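Local coordinates for HTH cro/C1-type domain-containing protein (Pseudomonas aeruginosa PAO1, PDB 7CSV) that probably binds DNA as the dimeric HigA antitoxin, acting as a regulatory factor that recognises pseudopalindromic DNA motifs, at residues 13-18 with 68-73; 28-33 with 39-44. All blocks are in the same frame, centred on the assembly; numbering follows the deposited sequence.

Contact 1 of 2, residues 13-18 with 68-73; sequences EILRDE and QFWMNL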
ATOM      1  N   GLU A  13      -4.098 -11.483   9.764  1.00 14.83           N
ATOM      2  CA  GLU A  13      -4.463 -11.617  11.169  1.00 16.29           C
ATOM      3  C   GLU A  13      -5.739 -10.846  11.482  1.00 15.81           C
ATOM      4  O   GLU A  13      -6.614 -11.341  12.205  1.00 15.21           O
ATOM      5  CB  GLU A  13      -3.303 -11.142  12.040  1.00 19.38           C
ATOM      6  CG  GLU A  13      -3.581 -11.113  13.526  1.00 23.07           C
ATOM      7  CD  GLU A  13      -2.357 -10.654  14.299  1.00 24.64           C
ATOM      8  OE1 GLU A  13      -2.496  -9.809  15.203  1.00 32.67           O
ATOM      9  OE2 GLU A  13      -1.247 -11.119  13.977  1.00 27.05           O
ATOM     10  N   ILE A  14      -5.862  -9.630  10.948  1.00 12.75           N
ATOM     11  CA  ILE A  14      -7.077  -8.847  11.145  1.00 14.81           C
ATOM     12  C   ILE A  14      -8.245  -9.464  10.386  1.00 13.82           C
ATOM     13  O   ILE A  14      -9.384  -9.469  10.875  1.00 13.59           O
ATOM     14  CB  ILE A  14      -6.828  -7.387  10.730  1.00 16.79           C
ATOM     15  CG1 ILE A  14      -5.865  -6.743  11.738  1.00 20.93           C
ATOM     16  CG2 ILE A  14      -8.140  -6.610  10.590  1.00 18.90           C
ATOM     17  CD1 ILE A  14      -5.670  -5.280  11.557  1.00 29.16           C
ATOM     18  N   LEU A  15      -7.992  -9.990   9.184  1.00 13.48           N
ATOM     19  CA  LEU A  15      -9.051 -10.679   8.448  1.00 13.10           C
ATOM     20  C   LEU A  15      -9.578 -11.863   9.248  1.00 13.05           C
ATOM     21  O   LEU A  15     -10.798 -12.027   9.408  1.00 12.79           O
ATOM     22  CB  LEU A  15      -8.527 -11.137   7.088  1.00 13.51           C
ATOM     23  CG  LEU A  15      -9.440 -11.972   6.196  1.00  9.95           C
ATOM     24  CD1 LEU A  15     -10.713 -11.205   5.973  1.00 12.34           C
ATOM     25  CD2 LEU A  15      -8.723 -12.279   4.875  1.00 18.42           C
ATOM     26  N   ARG A  16      -8.658 -12.688   9.773  1.00 12.70           N
ATOM     27  CA  ARG A  16      -9.035 -13.844  10.585  1.00 14.01           C
ATOM     28  C   ARG A  16      -9.834 -13.412  11.809  1.00 16.47           C
ATOM     29  O   ARG A  16     -10.919 -13.932  12.075  1.00 14.79           O
ATOM     30  CB  ARG A  16      -7.781 -14.616  11.034  1.00 20.18           C
ATOM     31  CG  ARG A  16      -7.103 -15.468   9.979  1.00 26.54           C
ATOM     32  CD  ARG A  16      -6.071 -16.430  10.603  1.00 28.56           C
ATOM     33  NE  ARG A  16      -5.422 -15.872  11.792  1.00 28.21           N
ATOM     34  CZ  ARG A  16      -4.215 -15.310  11.811  1.00 30.08           C
ATOM     35  NH1 ARG A  16      -3.731 -14.832  12.950  1.00 30.79           N
ATOM     36  NH2 ARG A  16      -3.476 -15.224  10.707  1.00 27.39           N
ATOM     37  N   ASP A  17      -9.291 -12.472  12.583  1.00 13.74           N
ATOM     38  CA  ASP A  17      -9.817 -12.186  13.914  1.00 18.97           C
ATOM     39  C   ASP A  17     -11.079 -11.336  13.873  1.00 19.18           C
ATOM     40  O   ASP A  17     -12.021 -11.600  14.627  1.00 22.16           O
ATOM     41  CB  ASP A  17      -8.771 -11.466  14.767  1.00 16.33           C
ATOM     42  CG  ASP A  17      -7.575 -12.329  15.100  1.00 22.91           C
ATOM     43  OD1 ASP A  17      -7.651 -13.562  14.967  1.00 21.04           O
ATOM     44  OD2 ASP A  17      -6.541 -11.752  15.485  1.00 20.68           O
ATOM     45  N   GLU A  18     -11.111 -10.289  13.038  1.00 15.81           N
ATOM     46  CA  GLU A  18     -12.196  -9.321  13.081  1.00 16.37           C
ATOM     47  C   GLU A  18     -13.274  -9.586  12.049  1.00 15.60           C
ATOM     48  O   GLU A  18     -14.310  -8.913  12.075  1.00 16.24           O
ATOM     49  CB  GLU A  18     -11.661  -7.899  12.881  1.00 19.03           C
ATOM     50  CG  GLU A  18     -10.602  -7.504  13.868  1.00 18.67           C
ATOM     51  CD  GLU A  18     -11.144  -7.402  15.270  1.00 26.20           C
ATOM     52  OE1 GLU A  18     -12.376  -7.400  15.439  1.00 29.82           O
ATOM     53  OE2 GLU A  18     -10.341  -7.320  16.204  1.00 23.93           O
ATOM     54  N   GLN A  68      -9.488   0.960   0.819  1.00  9.90           N
ATOM     55  CA  GLN A  68      -8.309   1.539   1.453  1.00 11.04           C
ATOM     56  C   GLN A  68      -8.078   0.984   2.848  1.00  9.88           C
ATOM     57  O   GLN A  68      -6.930   0.929   3.299  1.00 11.64           O
ATOM     58  CB  GLN A  68      -8.439   3.058   1.505  1.00 14.15           C
ATOM     59  CG  GLN A  68      -8.118   3.725   0.183  1.00 16.77           C
ATOM     60  CD  GLN A  68      -6.624   3.956  -0.027  1.00 17.84           C
ATOM     61  OE1 GLN A  68      -5.771   3.232   0.507  1.00 20.15           O
ATOM     62  NE2 GLN A  68      -6.305   4.970  -0.800  1.00 17.68           N
ATOM     63  N   PHE A  69      -9.146   0.613   3.559  1.00 10.39           N
ATOM     64  CA  PHE A  69      -8.985  -0.021   4.867  1.00 11.59           C
ATOM     65  C   PHE A  69      -8.002  -1.178   4.781  1.00 10.45           C
ATOM     66  O   PHE A  69      -7.055  -1.268   5.571  1.00 10.35           O
ATOM     67  CB  PHE A  69     -10.345  -0.505   5.389  1.00 11.41           C
ATOM     68  CG  PHE A  69     -10.259  -1.376   6.627  1.00 11.25           C
ATOM     69  CD1 PHE A  69     -10.107  -0.807   7.893  1.00 12.91           C
ATOM     70  CD2 PHE A  69     -10.337  -2.757   6.525  1.00 11.19           C
ATOM     71  CE1 PHE A  69     -10.037  -1.616   9.033  1.00 13.59           C
ATOM     72  CE2 PHE A  69     -10.272  -3.573   7.653  1.00 11.30           C
ATOM     73  CZ  PHE A  69     -10.125  -3.001   8.908  1.00 13.92           C
ATOM     74  N   TRP A  70      -8.194  -2.054   3.787  1.00  7.99           N
ATOM     75  CA  TRP A  70      -7.317  -3.208   3.626  1.00  8.26           C
ATOM     76  C   TRP A  70      -5.950  -2.805   3.110  1.00  8.29           C
ATOM     77  O   TRP A  70      -4.941  -3.375   3.530  1.00 10.93           O
ATOM     78  CB  TRP A  70      -7.962  -4.222   2.687  1.00 10.24           C
ATOM     79  CG  TRP A  70      -9.216  -4.727   3.276  1.00  9.23           C
ATOM     80  CD1 TRP A  70     -10.476  -4.301   2.999  1.00 10.19           C
ATOM     81  CD2 TRP A  70      -9.333  -5.702   4.308  1.00 10.62           C
ATOM     82  NE1 TRP A  70     -11.383  -4.980   3.770  1.00 10.84           N
ATOM     83  CE2 TRP A  70     -10.712  -5.848   4.585  1.00 12.79           C
ATOM     84  CE3 TRP A  70      -8.413  -6.485   5.007  1.00 14.03           C
ATOM     85  CZ2 TRP A  70     -11.193  -6.742   5.542  1.00 15.47           C
ATOM     86  CZ3 TRP A  70      -8.892  -7.373   5.963  1.00 17.49           C
ATOM     87  CH2 TRP A  70     -10.269  -7.499   6.213  1.00 16.15           C
ATOM     88  N   MET A  71      -5.893  -1.840   2.189  1.00  8.72           N
ATOM     89  CA  MET A  71      -4.594  -1.437   1.670  1.00  8.33           C
ATOM     90  C   MET A  71      -3.790  -0.723   2.737  1.00  9.71           C
ATOM     91  O   MET A  71      -2.558  -0.792   2.721  1.00  9.99           O
ATOM     92  CB  MET A  71      -4.741  -0.539   0.451  1.00  9.24           C
ATOM     93  CG  MET A  71      -5.322  -1.269  -0.751  1.00 10.80           C
ATOM     94  SD  MET A  71      -4.360  -2.657  -1.362  1.00 17.66           S
ATOM     95  CE  MET A  71      -3.088  -1.774  -2.274  1.00 24.52           C
ATOM     96  N   ASN A  72      -4.468  -0.027   3.654  1.00  9.76           N
ATOM     97  CA  ASN A  72      -3.753   0.633   4.747  1.00 11.46           C
ATOM     98  C   ASN A  72      -3.159  -0.393   5.702  1.00 11.93           C
ATOM     99  O   ASN A  72      -2.041  -0.212   6.200  1.00 11.85           O
ATOM    100  CB  ASN A  72      -4.690   1.588   5.497  1.00 11.53           C
ATOM    101  CG  ASN A  72      -5.048   2.841   4.693  1.00 15.88           C
ATOM    102  OD1 ASN A  72      -4.383   3.186   3.706  1.00 17.31           O
ATOM    103  ND2 ASN A  72      -6.103   3.532   5.125  1.00 12.13           N
ATOM    104  N   LEU A  73      -3.885  -1.488   5.967  1.00 12.38           N
ATOM    105  CA  LEU A  73      -3.306  -2.556   6.781  1.00 12.64           C
ATOM    106  C   LEU A  73      -2.109  -3.174   6.078  1.00 11.30           C
ATOM    107  O   LEU A  73      -1.085  -3.471   6.709  1.00 11.89           O
ATOM    108  CB  LEU A  73      -4.351  -3.631   7.069  1.00 10.70           C
ATOM    109  CG  LEU A  73      -5.559  -3.208   7.902  1.00 12.73           C
ATOM    110  CD1 LEU A  73      -6.547  -4.363   8.002  1.00 12.46           C
ATOM    111  CD2 LEU A  73      -5.102  -2.748   9.283  1.00 11.60           C
TER

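Contact 2 of 2, residues 28-33 with 39-44; sequences AALARA and PTVNDI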
ATOM      1  N   ALA A  28     -12.294 -20.771   3.008  1.00 23.22           N
ATOM      2  CA  ALA A  28     -12.819 -21.313   1.758  1.00 25.18           C
ATOM      3  C   ALA A  28     -14.163 -20.694   1.402  1.00 21.28           C
ATOM      4  O   ALA A  28     -14.413 -20.374   0.230  1.00 24.10           O
ATOM      5  CB  ALA A  28     -12.938 -22.834   1.855  1.00 26.82           C
ATOM      6  N   ALA A  29     -15.050 -20.531   2.391  1.00 16.92           N
ATOM      7  CA  ALA A  29     -16.330 -19.881   2.141  1.00 20.93           C
ATOM      8  C   ALA A  29     -16.132 -18.435   1.707  1.00 20.23           C
ATOM      9  O   ALA A  29     -16.891 -17.917   0.878  1.00 20.34           O
ATOM     10  CB  ALA A  29     -17.206 -19.955   3.392  1.00 21.11           C
ATOM     11  N   LEU A  30     -15.116 -17.766   2.262  1.00 16.21           N
ATOM     12  CA  LEU A  30     -14.813 -16.410   1.824  1.00 15.41           C
ATOM     13  C   LEU A  30     -14.319 -16.399   0.384  1.00 13.70           C
ATOM     14  O   LEU A  30     -14.733 -15.549  -0.410  1.00 15.19           O
ATOM     15  CB  LEU A  30     -13.769 -15.769   2.744  1.00 10.14           C
ATOM     16  CG  LEU A  30     -13.317 -14.370   2.307  1.00  9.49           C
ATOM     17  CD1 LEU A  30     -14.475 -13.399   2.334  1.00 12.49           C
ATOM     18  CD2 LEU A  30     -12.181 -13.852   3.183  1.00 11.88           C
ATOM     19  N   ALA A  31     -13.447 -17.348   0.021  1.00 14.34           N
ATOM     20  CA  ALA A  31     -12.955 -17.400  -1.352  1.00 13.61           C
ATOM     21  C   ALA A  31     -14.094 -17.599  -2.341  1.00 17.62           C
ATOM     22  O   ALA A  31     -14.137 -16.947  -3.391  1.00 15.12           O
ATOM     23  CB  ALA A  31     -11.915 -18.505  -1.503  1.00 17.55           C
ATOM     24  N   ARG A  32     -15.036 -18.488  -2.012  1.00 16.75           N
ATOM     25  CA  ARG A  32     -16.176 -18.730  -2.892  1.00 17.58           C
ATOM     26  C   ARG A  32     -17.038 -17.485  -3.047  1.00 16.15           C
ATOM     27  O   ARG A  32     -17.612 -17.252  -4.126  1.00 17.50           O
ATOM     28  CB  ARG A  32     -17.002 -19.899  -2.352  1.00 22.40           C
ATOM     29  CG  ARG A  32     -16.391 -21.260  -2.672  1.00 29.88           C
ATOM     30  CD  ARG A  32     -17.348 -22.421  -2.388  1.00 30.06           C
ATOM     31  NE  ARG A  32     -17.809 -22.448  -1.000  1.00 33.15           N
ATOM     32  CZ  ARG A  32     -17.174 -23.058  -0.003  1.00 29.05           C
ATOM     33  NH1 ARG A  32     -16.036 -23.706  -0.230  1.00 33.58           N
ATOM     34  NH2 ARG A  32     -17.678 -23.024   1.225  1.00 33.68           N
ATOM     35  N   ALA A  33     -17.138 -16.674  -1.989  1.00 13.12           N
ATOM     36  CA  ALA A  33     -17.946 -15.462  -2.044  1.00 12.56           C
ATOM     37  C   ALA A  33     -17.244 -14.359  -2.813  1.00 12.22           C
ATOM     38  O   ALA A  33     -17.894 -13.561  -3.499  1.00 12.74           O
ATOM     39  CB  ALA A  33     -18.297 -14.987  -0.634  1.00 14.95           C
ATOM     40  N   PRO A  39      -6.806 -21.074  -2.375  1.00 26.01           N
ATOM     41  CA  PRO A  39      -5.437 -20.771  -1.931  1.00 24.60           C
ATOM     42  C   PRO A  39      -5.136 -19.283  -1.885  1.00 24.49           C
ATOM     43  O   PRO A  39      -4.288 -18.865  -1.088  1.00 25.38           O
ATOM     44  CB  PRO A  39      -4.564 -21.503  -2.961  1.00 24.65           C
ATOM     45  CG  PRO A  39      -5.423 -22.625  -3.438  1.00 26.72           C
ATOM     46  CD  PRO A  39      -6.808 -22.050  -3.485  1.00 26.78           C
ATOM     47  N   THR A  40      -5.813 -18.463  -2.699  1.00 21.69           N
ATOM     48  CA  THR A  40      -5.621 -17.017  -2.610  1.00 22.07           C
ATOM     49  C   THR A  40      -5.955 -16.516  -1.209  1.00 20.35           C
ATOM     50  O   THR A  40      -5.138 -15.849  -0.562  1.00 24.42           O
ATOM     51  CB  THR A  40      -6.471 -16.295  -3.659  1.00 27.21           C
ATOM     52  OG1 THR A  40      -6.191 -16.825  -4.960  1.00 27.00           O
ATOM     53  CG2 THR A  40      -6.164 -14.794  -3.655  1.00 27.98           C
ATOM     54  N   VAL A  41      -7.141 -16.862  -0.708  1.00 17.81           N
ATOM     55  CA  VAL A  41      -7.509 -16.471   0.646  1.00 15.63           C
ATOM     56  C   VAL A  41      -6.687 -17.242   1.669  1.00 14.44           C
ATOM     57  O   VAL A  41      -6.293 -16.697   2.707  1.00 15.86           O
ATOM     58  CB  VAL A  41      -9.015 -16.688   0.873  1.00 15.49           C
ATOM     59  CG1 VAL A  41      -9.372 -16.420   2.317  1.00 17.94           C
ATOM     60  CG2 VAL A  41      -9.836 -15.814  -0.073  1.00 16.33           C
ATOM     61  N   ASN A  42      -6.429 -18.526   1.403  1.00 17.22           N
ATOM     62  CA  ASN A  42      -5.647 -19.326   2.340  1.00 15.84           C
ATOM     63  C   ASN A  42      -4.275 -18.706   2.579  1.00 18.02           C
ATOM     64  O   ASN A  42      -3.812 -18.642   3.724  1.00 18.93           O
ATOM     65  CB  ASN A  42      -5.485 -20.756   1.825  1.00 18.56           C
ATOM     66  CG  ASN A  42      -6.727 -21.616   2.051  1.00 21.91           C
ATOM     67  OD1 ASN A  42      -7.605 -21.279   2.846  1.00 24.96           O
ATOM     68  ND2 ASN A  42      -6.790 -22.742   1.356  1.00 24.75           N
ATOM     69  N   ASP A  43      -3.608 -18.258   1.510  1.00 18.44           N
ATOM     70  CA  ASP A  43      -2.283 -17.657   1.660  1.00 17.10           C
ATOM     71  C   ASP A  43      -2.333 -16.414   2.549  1.00 18.92           C
ATOM     72  O   ASP A  43      -1.439 -16.192   3.371  1.00 17.68           O
ATOM     73  CB  ASP A  43      -1.701 -17.299   0.292  1.00 18.19           C
ATOM     74  CG  ASP A  43      -1.366 -18.517  -0.557  1.00 20.17           C
ATOM     75  OD1 ASP A  43      -1.198 -19.617  -0.001  1.00 23.83           O
ATOM     76  OD2 ASP A  43      -1.249 -18.355  -1.790  1.00 24.76           O
ATOM     77  N   ILE A  44      -3.370 -15.585   2.394  1.00 12.20           N
ATOM     78  CA  ILE A  44      -3.455 -14.346   3.166  1.00 14.40           C
ATOM     79  C   ILE A  44      -3.657 -14.646   4.650  1.00 16.72           C
ATOM     80  O   ILE A  44      -2.987 -14.069   5.509  1.00 13.41           O
ATOM     81  CB  ILE A  44      -4.576 -13.443   2.618  1.00 13.27           C
ATOM     82  CG1 ILE A  44      -4.196 -12.914   1.235  1.00 12.62           C
ATOM     83  CG2 ILE A  44      -4.868 -12.298   3.600  1.00 15.31           C
ATOM     84  CD1 ILE A  44      -5.423 -12.520   0.376  1.00 12.20           C
TER

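Contact 1 of 2, residues 13-18 with 68-73
I14 and L15, neighbours on helix 11-23, meet L73 and W70 on helix 67-93, and in this Cro/C1-type helix-turn-helix domain they show how successive residues of one helix can make two quite different contacts. The axes of the short segments come within 11.8 Å, at 126° between their directions, so the side chains must bridge a wide gap. I14 and L73 reach tip to tip: I14 CD1 lies 3.5 Å from L73 CD2, tighter than ordinary van der Waals contact. The other branch of the isoleucine, CG2, rests 3.8 Å from L73 CD1; L73 CD1 thus touches both branches of the isoleucine, while CD2 meets only its CD1. F69 adds a looser touch, its CZ 4.4 Å from I14 CG2. L15 instead crosses W70 at about a right angle. L15 CB lies 3.9 Å from W70 CZ3, and CG, anti to the backbone N (chi1 175°), carries CD1 on to the same six-membered ring. Within helix 67-93, F69 CD2 sits above one face of the indole, near its rim, while W70 CD1 lies in plane at the edge of the phenyl ring. A56 and L59 of helix 53-63 also pack on the tryptophan, and F19 meets it ring to ring, which places W70 in the hydrophobic core. At the start of helix 67-93, Q68 bonds to E76 and S75 of the second subunit, tying this region to the dimer interface. The leucine-tryptophan crossing is closest where L15 CD1 comes 3.7 Å from W70 CH2.

Contact 2 of 2, residues 28-33 with 39-44
The turn that presents V41 to L30 and A31 is secured by the backbone bond from D43 N to P39 O, 2.8 Å long. That turn belongs to helix 38-45, which packs on helix 27-34 in the helix-turn-helix motif; it is probably the recognition helix, as in relatives of the Cro/C1 family. Between the two helices the contact is wholly apolar, and on the side of helix 38-45, V41 alone comes within contact distance. V41 spreads its methyls over two consecutive residues: CG1, anti to the backbone N (chi1 174°), goes to the leucine, and CG2 to the alanine. The L30 and V41 side chains cross at about a right angle, with L30 CD2 3.9 Å from V41 CG1. A31, whose side chain is a lone methyl, permits close backbone approach, its CA 5.9 Å from V41 CA. All three residues are buried; L59, Y62 and F63 of helix 53-63 pack on L30, while V36 and P27 pack on V41. D43, which takes no part in the packing, forms a salt bridge with R49 through OD2. At the alanine, V41 CG2 lies alongside the bond from CA to CB of A31, 3.7 Å from A31 CB and from A31 CA.

Overall arrangement
Both contacts are apolar and helix-to-helix, yet they do different work. Contact 2 is fully buried and local, joining consecutive helices through short aliphatic side chains, an alanine among them. Contact 1, partly buried, brings together segments far apart in sequence, using longer and aromatic side chains to span a wider separation; it encloses contact 2 along the chain and lies nearer the subunit interface. Their centres are about 14 Å apart, but L15 links them: its CD1 is 4.1 Å from L30 CD2, and its CD2 is 4.1 Å from I44 CG2. Through L15, the motif helices and the first turns of helix 67-93 probably share one hydrophobic core.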